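Local coordinates for protein nitrite oxidoreductase subunit A (Kuenenia stuttgartiensis, PDB 7B04) that is a subunit of the molybdopterin oxidoreductase family, similar to NarG, that holds a molybdenum atom and an iron/sulfur cluster, at residues T854-I868 with R888-N902. Sequence-based numbering, arbitrary orientation.
Sequences TPYLPNAIVSTNPYI and RNIKKSWEETKKTKN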
# COMPACT_ATOMS: atom_id res chain seq x y z
N THR B 854 -3.30 14.86 25.81
CA THR B 854 -3.33 16.32 25.93
C THR B 854 -2.20 16.76 26.85
O THR B 854 -1.80 16.00 27.73
CB THR B 854 -4.68 16.79 26.49
OG1 THR B 854 -4.71 18.22 26.54
CG2 THR B 854 -4.92 16.23 27.88
N PRO B 855 -1.65 17.96 26.64
CA PRO B 855 -0.67 18.48 27.60
C PRO B 855 -1.30 19.03 28.88
O PRO B 855 -0.58 19.19 29.88
CB PRO B 855 0.03 19.61 26.82
CG PRO B 855 -0.33 19.37 25.38
CD PRO B 855 -1.70 18.77 25.41
N TYR B 856 -2.59 19.32 28.87
CA TYR B 856 -3.32 19.94 29.97
C TYR B 856 -4.11 18.88 30.75
O TYR B 856 -3.93 17.67 30.55
CB TYR B 856 -4.19 21.08 29.44
CG TYR B 856 -3.41 22.02 28.55
CD1 TYR B 856 -3.48 21.91 27.16
CD2 TYR B 856 -2.57 22.99 29.08
CE1 TYR B 856 -2.76 22.75 26.34
CE2 TYR B 856 -1.85 23.84 28.27
CZ TYR B 856 -1.95 23.71 26.90
OH TYR B 856 -1.23 24.55 26.06
N LEU B 857 -4.98 19.35 31.64
CA LEU B 857 -5.77 18.46 32.49
C LEU B 857 -6.54 17.44 31.65
O LEU B 857 -7.26 17.83 30.72
CB LEU B 857 -6.75 19.27 33.34
CG LEU B 857 -7.50 18.48 34.42
CD1 LEU B 857 -6.57 18.14 35.56
CD2 LEU B 857 -8.73 19.25 34.91
N PRO B 858 -6.41 16.15 31.95
CA PRO B 858 -7.12 15.13 31.16
C PRO B 858 -8.63 15.28 31.27
O PRO B 858 -9.17 15.46 32.36
CB PRO B 858 -6.63 13.82 31.78
CG PRO B 858 -5.33 14.15 32.41
CD PRO B 858 -5.49 15.55 32.93
N ASN B 859 -9.29 15.21 30.11
CA ASN B 859 -10.75 15.16 30.04
C ASN B 859 -11.41 16.41 30.62
O ASN B 859 -12.50 16.34 31.19
CB ASN B 859 -11.30 13.90 30.72
CG ASN B 859 -12.62 13.46 30.14
OD1 ASN B 859 -13.16 14.10 29.25
ND2 ASN B 859 -13.15 12.35 30.65
N ALA B 860 -10.75 17.56 30.49
CA ALA B 860 -11.32 18.80 30.99
C ALA B 860 -12.29 19.39 29.98
O ALA B 860 -12.06 19.32 28.77
CB ALA B 860 -10.21 19.80 31.31
N ILE B 861 -13.37 19.98 30.48
CA ILE B 861 -14.37 20.62 29.63
C ILE B 861 -14.03 22.10 29.53
O ILE B 861 -14.12 22.84 30.52
CB ILE B 861 -15.79 20.42 30.19
CG1 ILE B 861 -16.09 18.93 30.35
CG2 ILE B 861 -16.81 21.08 29.27
CD1 ILE B 861 -17.36 18.64 31.11
N VAL B 862 -13.63 22.53 28.34
CA VAL B 862 -13.22 23.91 28.11
C VAL B 862 -14.47 24.70 27.73
O VAL B 862 -14.88 24.72 26.57
CB VAL B 862 -12.13 24.01 27.04
CG1 VAL B 862 -11.86 25.46 26.68
CG2 VAL B 862 -10.85 23.34 27.53
N SER B 863 -15.07 25.36 28.72
CA SER B 863 -16.24 26.20 28.51
C SER B 863 -16.54 26.95 29.80
O SER B 863 -16.16 26.53 30.89
CB SER B 863 -17.46 25.39 28.07
OG SER B 863 -18.58 26.23 27.86
N THR B 864 -17.23 28.08 29.65
CA THR B 864 -17.79 28.82 30.78
C THR B 864 -19.31 28.89 30.70
O THR B 864 -19.93 29.62 31.49
CB THR B 864 -17.22 30.24 30.85
OG1 THR B 864 -17.56 30.96 29.66
CG2 THR B 864 -15.72 30.20 31.00
N ASN B 865 -19.92 28.17 29.77
CA ASN B 865 -21.36 28.18 29.59
C ASN B 865 -22.06 27.77 30.89
O ASN B 865 -21.82 26.66 31.39
CB ASN B 865 -21.75 27.22 28.46
CG ASN B 865 -23.19 27.37 28.03
OD1 ASN B 865 -23.93 28.20 28.56
ND2 ASN B 865 -23.60 26.58 27.05
N PRO B 866 -22.91 28.63 31.46
CA PRO B 866 -23.66 28.22 32.66
C PRO B 866 -24.70 27.15 32.38
O PRO B 866 -25.31 26.64 33.32
CB PRO B 866 -24.31 29.52 33.13
CG PRO B 866 -24.42 30.35 31.89
CD PRO B 866 -23.21 30.01 31.06
N TYR B 867 -24.93 26.82 31.11
CA TYR B 867 -25.88 25.80 30.71
C TYR B 867 -25.24 24.44 30.53
O TYR B 867 -25.94 23.48 30.18
CB TYR B 867 -26.59 26.25 29.43
CG TYR B 867 -27.16 27.64 29.59
CD1 TYR B 867 -27.82 28.00 30.76
CD2 TYR B 867 -26.99 28.61 28.60
CE1 TYR B 867 -28.33 29.27 30.93
CE2 TYR B 867 -27.50 29.88 28.77
CZ TYR B 867 -28.17 30.21 29.93
OH TYR B 867 -28.68 31.47 30.11
N ILE B 868 -23.94 24.33 30.74
CA ILE B 868 -23.25 23.06 30.89
C ILE B 868 -23.08 22.83 32.38
O ILE B 868 -22.35 23.57 33.05
CB ILE B 868 -21.90 23.05 30.16
CG1 ILE B 868 -22.08 23.28 28.67
CG2 ILE B 868 -21.17 21.73 30.42
CD1 ILE B 868 -20.79 23.56 27.93
N ARG B 888 -14.04 12.04 34.80
CA ARG B 888 -13.90 13.35 35.44
C ARG B 888 -14.45 14.41 34.49
O ARG B 888 -13.77 14.84 33.56
CB ARG B 888 -12.44 13.64 35.80
CG ARG B 888 -12.31 14.84 36.72
CD ARG B 888 -10.91 15.46 36.72
NE ARG B 888 -9.87 14.55 37.17
CZ ARG B 888 -8.78 14.25 36.47
NH1 ARG B 888 -8.59 14.80 35.28
NH2 ARG B 888 -7.88 13.41 36.96
N ASN B 889 -15.69 14.83 34.74
CA ASN B 889 -16.35 15.85 33.92
C ASN B 889 -16.32 17.18 34.67
O ASN B 889 -17.27 17.56 35.35
CB ASN B 889 -17.78 15.41 33.59
CG ASN B 889 -17.83 14.15 32.76
OD1 ASN B 889 -17.08 13.99 31.80
ND2 ASN B 889 -18.72 13.23 33.13
N ILE B 890 -15.20 17.88 34.53
CA ILE B 890 -14.99 19.17 35.20
C ILE B 890 -15.01 20.27 34.16
O ILE B 890 -14.23 20.25 33.20
CB ILE B 890 -13.68 19.18 36.00
CG1 ILE B 890 -13.84 18.36 37.28
CG2 ILE B 890 -13.28 20.61 36.34
CD1 ILE B 890 -12.59 18.30 38.13
N LYS B 891 -15.90 21.24 34.35
CA LYS B 891 -15.94 22.42 33.49
C LYS B 891 -14.87 23.41 33.92
O LYS B 891 -14.66 23.63 35.12
CB LYS B 891 -17.32 23.06 33.53
CG LYS B 891 -17.49 24.27 32.63
CD LYS B 891 -18.95 24.70 32.54
CE LYS B 891 -19.43 25.32 33.85
NZ LYS B 891 -20.83 25.81 33.75
N LYS B 892 -14.20 24.01 32.95
CA LYS B 892 -13.09 24.92 33.22
C LYS B 892 -12.92 25.84 32.02
O LYS B 892 -13.09 25.41 30.88
CB LYS B 892 -11.80 24.16 33.51
CG LYS B 892 -10.71 24.99 34.16
CD LYS B 892 -9.50 24.13 34.51
CE LYS B 892 -9.79 23.19 35.67
NZ LYS B 892 -9.93 23.92 36.96
N SER B 893 -12.57 27.10 32.28
CA SER B 893 -12.38 28.05 31.19
C SER B 893 -11.08 27.76 30.45
O SER B 893 -10.17 27.12 30.98
CB SER B 893 -12.38 29.48 31.71
OG SER B 893 -11.17 29.77 32.39
N TRP B 894 -11.00 28.25 29.21
CA TRP B 894 -9.81 28.00 28.41
C TRP B 894 -8.58 28.65 29.02
O TRP B 894 -7.48 28.08 28.99
CB TRP B 894 -10.00 28.46 26.96
CG TRP B 894 -8.70 28.44 26.20
CD1 TRP B 894 -8.09 29.50 25.60
CD2 TRP B 894 -7.83 27.31 25.98
NE1 TRP B 894 -6.92 29.11 25.01
CE2 TRP B 894 -6.73 27.77 25.23
CE3 TRP B 894 -7.88 25.96 26.34
CZ2 TRP B 894 -5.70 26.92 24.82
CZ3 TRP B 894 -6.85 25.12 25.94
CH2 TRP B 894 -5.77 25.61 25.19
N GLU B 895 -8.75 29.84 29.58
CA GLU B 895 -7.61 30.55 30.18
C GLU B 895 -7.11 29.80 31.41
O GLU B 895 -5.89 29.72 31.64
CB GLU B 895 -8.03 31.97 30.54
CG GLU B 895 -7.02 32.80 31.32
CD GLU B 895 -5.64 32.81 30.68
OE1 GLU B 895 -5.54 33.22 29.51
OE2 GLU B 895 -4.67 32.41 31.35
N GLU B 896 -8.02 29.22 32.18
CA GLU B 896 -7.63 28.42 33.35
C GLU B 896 -7.04 27.08 32.93
O GLU B 896 -6.15 26.55 33.61
CB GLU B 896 -8.82 28.22 34.28
N THR B 897 -7.53 26.50 31.83
CA THR B 897 -7.02 25.20 31.39
C THR B 897 -5.57 25.28 30.93
O THR B 897 -4.82 24.31 31.10
CB THR B 897 -7.89 24.61 30.29
OG1 THR B 897 -8.29 25.65 29.40
CG2 THR B 897 -9.13 23.95 30.87
N LYS B 898 -5.17 26.40 30.32
CA LYS B 898 -3.81 26.50 29.78
C LYS B 898 -2.76 26.41 30.88
O LYS B 898 -1.62 26.06 30.59
CB LYS B 898 -3.64 27.82 29.03
CG LYS B 898 -4.52 27.99 27.82
CD LYS B 898 -4.14 29.23 27.03
CE LYS B 898 -4.55 30.50 27.76
NZ LYS B 898 -4.27 31.72 26.95
N LYS B 899 -3.14 26.72 32.12
CA LYS B 899 -2.24 26.64 33.26
C LYS B 899 -2.23 25.26 33.90
O LYS B 899 -1.46 25.04 34.84
CB LYS B 899 -2.63 27.69 34.31
N THR B 900 -3.07 24.33 33.44
CA THR B 900 -3.13 23.01 34.03
C THR B 900 -1.93 22.18 33.55
O THR B 900 -1.04 22.70 32.87
CB THR B 900 -4.46 22.33 33.71
OG1 THR B 900 -4.53 22.08 32.30
CG2 THR B 900 -5.62 23.23 34.11
N LYS B 901 -1.96 20.87 33.80
CA LYS B 901 -0.82 20.01 33.51
C LYS B 901 -1.20 18.53 33.51
O LYS B 901 -1.73 18.02 34.50
CB LYS B 901 0.30 20.18 34.56
CG LYS B 901 1.05 21.50 34.59
CD LYS B 901 1.96 21.67 33.39
CE LYS B 901 2.49 23.09 33.30
NZ LYS B 901 1.46 24.03 32.78
N ASN B 902 -0.94 17.84 32.40
CA ASN B 902 -1.06 16.39 32.39
C ASN B 902 0.14 15.79 33.10
O ASN B 902 1.28 16.21 32.88
CB ASN B 902 -1.15 15.87 30.95
CG ASN B 902 -1.46 14.38 30.87
OD1 ASN B 902 -1.54 13.70 31.89
ND2 ASN B 902 -1.62 13.88 29.66
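Strands 860-862 and 890-892 run parallel, their short axes 4.7 Å apart and inclined at 37°, with Ile861 N donating to Ile890 O, Lys892 N to Ile861 O, and Ser863 N to Lys892 O. They are the two strands of a beta-alpha-beta unit whose connection includes helix 882-887, and strand 847-848 pairs antiparallel with 860-862 to complete a small mixed sheet. Lys891 reaches beyond the strand pairing. Its chain bends about CG-CD (chi3 71°) and brings Lys891 NZ into the type I turn from Asn865 to Ile868, where NZ donates to Asn865 O at 2.7 Å and to Ile868 O at 2.8 Å. The ammonium group thus joins both ends of that turn; at Asn865 O it approaches the face opposite the one used by the turn's own Ile868 N. On the sheet face that Val862 shares with Lys892, CG1 of Val862 packs on Trp894 CB at 3.5 Å, while CG2 meets the methyl of Thr897, so the valine fits against the first turn of helix 894-897. That helix begins at Ser893, whose OG is the N-cap acceptor for Glu896 N. Trp894 then presents an edge to the face of the Tyr856 ring in a T-shaped pair, ring centroids 5.9 Å apart and planes at 76°; its indole also touches Ser496 and Met500 of helix 494-501. In the type I turn from Thr897 to Thr900, Thr900 OG1 donates to Thr897 O and accepts from Leu857 N, so one hydroxyl links the two segments. Asn902 closes the far end through its backbone and side chain: N donates to Pro855 O, and Asn902 ND2, with CG anti to the backbone N, donates to Thr854 O at 2.9 Å, that oxygen lying nearly in the asparagine's amide plane.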